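PDB 3MYV: SusD superfamily protein, which probably binds polysaccharide at the outer membrane of Bacteroides vulgatus. Local coordinates for residues Met43-Cys57 with Leu269-Tyr283. Sequence-based numbering, arbitrary orientation.
With EDO (1,2-ethanediol), chain D.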
loop_
_atom_site.group_PDB
_atom_site.type_symbol
_atom_site.label_atom_id
_atom_site.label_comp_id
_atom_site.label_asym_id
_atom_site.label_seq_id
_atom_site.Cartn_x
_atom_site.Cartn_y
_atom_site.Cartn_z
HETATM N N MSE A 43 -0.014 -0.898 11.499
HETATM C CA MSE A 43 0.105 -1.394 12.863
HETATM C C MSE A 43 1.543 -1.729 13.240
HETATM O O MSE A 43 1.879 -1.746 14.421
HETATM C CB MSE A 43 -0.806 -2.599 13.107
HETATM C CG MSE A 43 -2.316 -2.224 12.978
HETATM SE SE MSE A 43 -2.936 -1.116 14.441
HETATM C CE MSE A 43 -4.332 -0.224 13.484
ATOM N N LYS A 44 2.385 -1.956 12.240
ATOM C CA LYS A 44 3.806 -2.257 12.444
ATOM C C LYS A 44 4.712 -1.020 12.517
ATOM O O LYS A 44 5.922 -1.116 12.820
ATOM C CB LYS A 44 4.274 -3.230 11.339
ATOM C CG LYS A 44 3.576 -4.565 11.410
ATOM C CD LYS A 44 3.994 -5.575 10.342
ATOM C CE LYS A 44 3.445 -6.973 10.665
ATOM N NZ LYS A 44 4.124 -7.539 11.859
ATOM N N GLY A 45 4.143 0.134 12.202
ATOM C CA GLY A 45 4.838 1.404 12.351
ATOM C C GLY A 45 4.758 1.983 13.767
ATOM O O GLY A 45 4.477 1.270 14.742
ATOM N N ASP A 46 5.003 3.286 13.857
ATOM C CA ASP A 46 4.958 4.014 15.133
ATOM C C ASP A 46 3.752 4.939 15.280
ATOM O O ASP A 46 3.590 5.616 16.323
ATOM C CB ASP A 46 6.262 4.815 15.309
ATOM C CG ASP A 46 6.482 5.819 14.203
ATOM O OD1 ASP A 46 5.741 5.775 13.209
ATOM O OD2 ASP A 46 7.399 6.644 14.333
ATOM N N ASP A 47 2.898 4.985 14.253
ATOM C CA ASP A 47 1.789 5.967 14.222
ATOM C C ASP A 47 0.403 5.415 14.502
ATOM O O ASP A 47 -0.520 6.187 14.818
ATOM C CB ASP A 47 1.749 6.681 12.872
ATOM C CG ASP A 47 2.925 7.638 12.681
ATOM O OD1 ASP A 47 3.362 8.236 13.693
ATOM O OD2 ASP A 47 3.381 7.785 11.519
HETATM N N MSE A 48 0.257 4.098 14.390
HETATM C CA MSE A 48 -0.969 3.407 14.786
HETATM C C MSE A 48 -0.638 2.199 15.621
HETATM O O MSE A 48 0.446 1.632 15.487
HETATM C CB MSE A 48 -1.767 2.959 13.568
HETATM C CG MSE A 48 -2.202 4.095 12.658
HETATM SE SE MSE A 48 -3.718 3.712 11.511
HETATM C CE MSE A 48 -5.131 3.902 12.801
ATOM N N GLN A 49 -1.568 1.842 16.505
ATOM C CA GLN A 49 -1.401 0.688 17.356
ATOM C C GLN A 49 -2.722 -0.040 17.524
ATOM O O GLN A 49 -3.812 0.511 17.288
ATOM C CB GLN A 49 -0.833 1.120 18.720
ATOM C CG GLN A 49 -1.802 1.985 19.530
ATOM C CD GLN A 49 -1.397 2.099 20.971
ATOM O OE1 GLN A 49 -0.558 2.919 21.332
ATOM N NE2 GLN A 49 -2.016 1.289 21.806
ATOM N N SER A 50 -2.623 -1.284 17.957
ATOM C CA SER A 50 -3.786 -2.061 18.347
ATOM C C SER A 50 -4.440 -1.569 19.643
ATOM O O SER A 50 -3.803 -0.983 20.515
ATOM C CB SER A 50 -3.361 -3.541 18.547
ATOM O OG SER A 50 -4.470 -4.364 18.822
ATOM N N SER A 51 -5.739 -1.818 19.755
ATOM C CA SER A 51 -6.416 -1.763 21.030
ATOM C C SER A 51 -6.216 -3.135 21.683
ATOM O O SER A 51 -5.450 -3.961 21.172
ATOM C CB SER A 51 -7.899 -1.511 20.824
ATOM O OG SER A 51 -8.474 -2.575 20.094
ATOM N N GLU A 52 -6.982 -3.421 22.733
ATOM C CA GLU A 52 -6.964 -4.747 23.371
ATOM C C GLU A 52 -7.729 -5.792 22.548
ATOM O O GLU A 52 -7.634 -6.977 22.811
ATOM C CB GLU A 52 -7.532 -4.692 24.794
ATOM C CG GLU A 52 -6.757 -3.794 25.748
ATOM C CD GLU A 52 -7.449 -3.612 27.095
ATOM O OE1 GLU A 52 -8.308 -4.449 27.463
ATOM O OE2 GLU A 52 -7.136 -2.623 27.783
ATOM N N GLU A 53 -8.480 -5.356 21.537
ATOM C CA GLU A 53 -9.259 -6.279 20.740
ATOM C C GLU A 53 -8.360 -7.233 19.955
ATOM O O GLU A 53 -7.255 -6.878 19.560
ATOM C CB GLU A 53 -10.155 -5.520 19.776
ATOM C CG GLU A 53 -11.175 -4.640 20.459
ATOM C CD GLU A 53 -12.304 -5.428 21.087
ATOM O OE1 GLU A 53 -12.836 -6.343 20.422
ATOM O OE2 GLU A 53 -12.688 -5.111 22.225
ATOM N N SER A 54 -8.858 -8.445 19.756
ATOM C CA SER A 54 -8.163 -9.476 18.983
ATOM C C SER A 54 -8.327 -9.244 17.481
ATOM O O SER A 54 -9.184 -8.451 17.044
ATOM C CB SER A 54 -8.720 -10.859 19.350
ATOM O OG SER A 54 -8.888 -10.994 20.751
ATOM N N GLY A 55 -7.517 -9.946 16.697
ATOM C CA GLY A 55 -7.590 -9.913 15.261
ATOM C C GLY A 55 -6.320 -9.442 14.575
ATOM O O GLY A 55 -5.237 -9.366 15.179
ATOM N N VAL A 56 -6.464 -9.113 13.301
ATOM C CA VAL A 56 -5.296 -8.851 12.433
ATOM C C VAL A 56 -4.533 -7.590 12.826
ATOM O O VAL A 56 -3.298 -7.550 12.728
ATOM C CB VAL A 56 -5.675 -8.825 10.917
ATOM C CG1 VAL A 56 -6.515 -7.609 10.583
ATOM C CG2 VAL A 56 -4.417 -8.885 10.041
ATOM N N CYS A 57 -5.223 -6.562 13.301
ATOM C CA CYS A 57 -4.523 -5.375 13.796
ATOM C C CYS A 57 -3.608 -5.768 14.965
ATOM O O CYS A 57 -2.456 -5.339 15.038
ATOM C CB CYS A 57 -5.506 -4.278 14.233
ATOM S SG CYS A 57 -6.305 -3.413 12.824
ATOM N N LEU A 269 -11.265 0.132 11.985
ATOM C CA LEU A 269 -10.602 1.294 12.600
ATOM C C LEU A 269 -11.583 2.169 13.397
ATOM O O LEU A 269 -11.179 3.017 14.179
ATOM C CB LEU A 269 -9.919 2.171 11.551
ATOM C CG LEU A 269 -8.578 1.707 10.963
ATOM C CD1 LEU A 269 -7.938 2.857 10.231
ATOM C CD2 LEU A 269 -7.629 1.183 12.037
ATOM N N ASN A 270 -12.859 2.018 13.129
ATOM C CA ASN A 270 -13.854 2.926 13.710
ATOM C C ASN A 270 -14.157 2.574 15.169
ATOM O O ASN A 270 -14.426 1.420 15.509
ATOM C CB ASN A 270 -15.128 2.885 12.870
ATOM C CG ASN A 270 -16.027 4.031 13.132
ATOM O OD1 ASN A 270 -16.723 4.078 14.157
ATOM N ND2 ASN A 270 -16.090 4.970 12.167
ATOM N N TRP A 271 -14.157 3.597 16.013
ATOM C CA TRP A 271 -14.393 3.441 17.445
ATOM C C TRP A 271 -15.744 2.766 17.697
ATOM O O TRP A 271 -15.879 1.944 18.608
ATOM C CB TRP A 271 -14.365 4.818 18.128
ATOM C CG TRP A 271 -14.664 4.792 19.590
ATOM C CD1 TRP A 271 -15.886 4.884 20.180
ATOM C CD2 TRP A 271 -13.716 4.629 20.647
ATOM N NE1 TRP A 271 -15.764 4.783 21.533
ATOM C CE2 TRP A 271 -14.439 4.638 21.853
ATOM C CE3 TRP A 271 -12.315 4.477 20.689
ATOM C CZ2 TRP A 271 -13.821 4.500 23.095
ATOM C CZ3 TRP A 271 -11.698 4.348 21.924
ATOM C CH2 TRP A 271 -12.449 4.360 23.109
ATOM N N TYR A 272 -16.716 3.131 16.863
ATOM C CA TYR A 272 -18.095 2.637 16.968
ATOM C C TYR A 272 -18.338 1.315 16.234
ATOM O O TYR A 272 -19.447 0.768 16.298
ATOM C CB TYR A 272 -19.044 3.704 16.457
ATOM C CG TYR A 272 -18.865 4.970 17.256
ATOM C CD1 TYR A 272 -19.410 5.084 18.529
ATOM C CD2 TYR A 272 -18.075 6.007 16.768
ATOM C CE1 TYR A 272 -19.191 6.218 19.312
ATOM C CE2 TYR A 272 -17.860 7.161 17.517
ATOM C CZ TYR A 272 -18.424 7.264 18.781
ATOM O OH TYR A 272 -18.185 8.389 19.516
ATOM N N GLY A 273 -17.309 0.837 15.531
ATOM C CA GLY A 273 -17.340 -0.431 14.787
ATOM C C GLY A 273 -16.659 -1.502 15.629
ATOM O O GLY A 273 -17.094 -1.783 16.737
ATOM N N TYR A 274 -15.552 -2.063 15.148
ATOM C CA TYR A 274 -14.881 -3.085 15.937
ATOM C C TYR A 274 -13.687 -2.563 16.751
ATOM O O TYR A 274 -13.044 -3.321 17.483
ATOM C CB TYR A 274 -14.536 -4.309 15.074
ATOM C CG TYR A 274 -15.567 -5.425 15.176
ATOM C CD1 TYR A 274 -15.927 -5.946 16.411
ATOM C CD2 TYR A 274 -16.171 -5.970 14.041
ATOM C CE1 TYR A 274 -16.860 -6.970 16.530
ATOM C CE2 TYR A 274 -17.093 -7.019 14.149
ATOM C CZ TYR A 274 -17.437 -7.513 15.400
ATOM O OH TYR A 274 -18.359 -8.528 15.554
ATOM N N GLN A 275 -13.384 -1.272 16.639
ATOM C CA GLN A 275 -12.467 -0.614 17.580
ATOM C C GLN A 275 -11.134 -1.351 17.724
ATOM O O GLN A 275 -10.643 -1.534 18.829
ATOM C CB GLN A 275 -13.170 -0.469 18.933
ATOM C CG GLN A 275 -12.634 0.593 19.903
ATOM C CD GLN A 275 -13.422 0.581 21.195
ATOM O OE1 GLN A 275 -13.148 -0.210 22.093
ATOM N NE2 GLN A 275 -14.453 1.420 21.272
ATOM N N LYS A 276 -10.544 -1.723 16.587
ATOM C CA LYS A 276 -9.361 -2.566 16.562
ATOM C C LYS A 276 -8.052 -1.837 16.762
ATOM O O LYS A 276 -7.033 -2.467 17.105
ATOM C CB LYS A 276 -9.257 -3.358 15.267
ATOM C CG LYS A 276 -10.435 -4.328 14.996
ATOM C CD LYS A 276 -10.659 -5.370 16.095
ATOM C CE LYS A 276 -11.497 -6.560 15.585
ATOM N NZ LYS A 276 -11.730 -7.557 16.694
ATOM N N GLY A 277 -8.067 -0.530 16.552
ATOM C CA GLY A 277 -6.827 0.234 16.639
ATOM C C GLY A 277 -7.054 1.721 16.797
ATOM O O GLY A 277 -8.153 2.223 16.574
ATOM N N PHE A 278 -5.973 2.390 17.198
ATOM C CA PHE A 278 -5.923 3.831 17.445
ATOM C C PHE A 278 -4.719 4.374 16.738
ATOM O O PHE A 278 -3.841 3.598 16.357
ATOM C CB PHE A 278 -5.763 4.104 18.937
ATOM C CG PHE A 278 -6.708 3.345 19.800
ATOM C CD1 PHE A 278 -8.090 3.355 19.521
ATOM C CD2 PHE A 278 -6.257 2.660 20.916
ATOM C CE1 PHE A 278 -8.964 2.685 20.326
ATOM C CE2 PHE A 278 -7.137 1.984 21.740
ATOM C CZ PHE A 278 -8.500 1.992 21.447
ATOM N N VAL A 279 -4.653 5.700 16.543
ATOM C CA VAL A 279 -3.353 6.311 16.362
ATOM C C VAL A 279 -2.623 6.227 17.703
ATOM O O VAL A 279 -3.238 6.122 18.758
ATOM C CB VAL A 279 -3.401 7.760 15.798
ATOM C CG1 VAL A 279 -4.195 7.767 14.470
ATOM C CG2 VAL A 279 -3.968 8.769 16.821
ATOM N N THR A 280 -1.305 6.273 17.650
ATOM C CA THR A 280 -0.492 6.277 18.863
ATOM C C THR A 280 -0.488 7.690 19.477
ATOM O O THR A 280 -0.883 8.694 18.820
ATOM C CB THR A 280 0.947 5.886 18.530
ATOM O OG1 THR A 280 1.436 6.792 17.537
ATOM C CG2 THR A 280 1.024 4.446 18.011
ATOM N N GLN A 281 -0.057 7.769 20.732
ATOM C CA GLN A 281 0.087 9.047 21.400
ATOM C C GLN A 281 1.084 9.930 20.624
ATOM O O GLN A 281 0.873 11.130 20.481
ATOM C CB GLN A 281 0.520 8.867 22.857
ATOM C CG GLN A 281 0.411 10.157 23.675
ATOM C CD GLN A 281 0.787 9.983 25.130
ATOM O OE1 GLN A 281 0.395 9.018 25.778
ATOM N NE2 GLN A 281 1.530 10.943 25.661
ATOM N N LYS A 282 2.140 9.324 20.089
ATOM C CA LYS A 282 3.139 10.049 19.297
ATOM C C LYS A 282 2.490 10.744 18.099
ATOM O O LYS A 282 2.727 11.924 17.873
ATOM C CB LYS A 282 4.256 9.104 18.842
ATOM C CG LYS A 282 5.240 9.701 17.848
ATOM C CD LYS A 282 5.057 9.119 16.431
ATOM C CE LYS A 282 5.807 9.938 15.395
ATOM N NZ LYS A 282 5.627 9.490 13.984
ATOM N N TYR A 283 1.650 10.047 17.352
ATOM C CA TYR A 283 1.037 10.657 16.187
ATOM C C TYR A 283 0.047 11.763 16.608
ATOM O O TYR A 283 0.030 12.855 16.045
ATOM C CB TYR A 283 0.316 9.636 15.321
ATOM C CG TYR A 283 -0.254 10.268 14.053
ATOM C CD1 TYR A 283 0.534 10.413 12.913
ATOM C CD2 TYR A 283 -1.549 10.771 14.011
ATOM C CE1 TYR A 283 0.044 10.988 11.768
ATOM C CE2 TYR A 283 -2.043 11.382 12.868
ATOM C CZ TYR A 283 -1.226 11.483 11.738
ATOM O OH TYR A 283 -1.704 12.079 10.594
HETATM C C1 EDO D . -10.482 -1.440 27.886
HETATM O O1 EDO D . -11.013 -0.695 28.963
HETATM C C2 EDO D . -11.285 -2.725 27.831
HETATM O O2 EDO D . -10.480 -3.762 28.379
HETATM O O HOH W 1 0.701 5.322 22.132
HETATM O O HOH W 2 -7.253 -5.227 17.444
HETATM O O HOH W 3 -12.130 -2.686 23.068
#
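T280 and S51 each hold their hydroxyl between backbone N and carbonyl carbon (chi1 57° and 62°), and each donates it to a carbonyl of the other segment. They flank a two-stranded antiparallel sheet, 48-50 with 277-279, which ties the N-terminal part of this SusD-family chain to a segment over 200 residues on. Q49 and F278 form its hydrogen-bonded pair: Q49 N to F278 O and F278 N to Q49 O are both 2.9 Å. S51 N extends the pairing to K276 O.

At one end, T280 OG1 donates a hydrogen bond to D46 O at 2.7 Å. It also accepts from Y283 N, so it N-caps the helix that begins at 281. K282 NZ makes a salt bridge to D47 OD1 at 2.6 Å, on its syn lone pair, and a long, weak one to D46 OD2. R397 makes a salt bridge to D46 OD1, and S388 a hydrogen bond to D47 OD2. The methyl CE of selenomethionine M48 lies 3.8 Å from L269 CD2.

At the other end, K276 reaches past E53 CB to put NZ 2.7 Å from S54 O. S51 OG accepts from E53 N and donates to Q275 O at 2.7 Å, in the carbonyl plane on a lone pair.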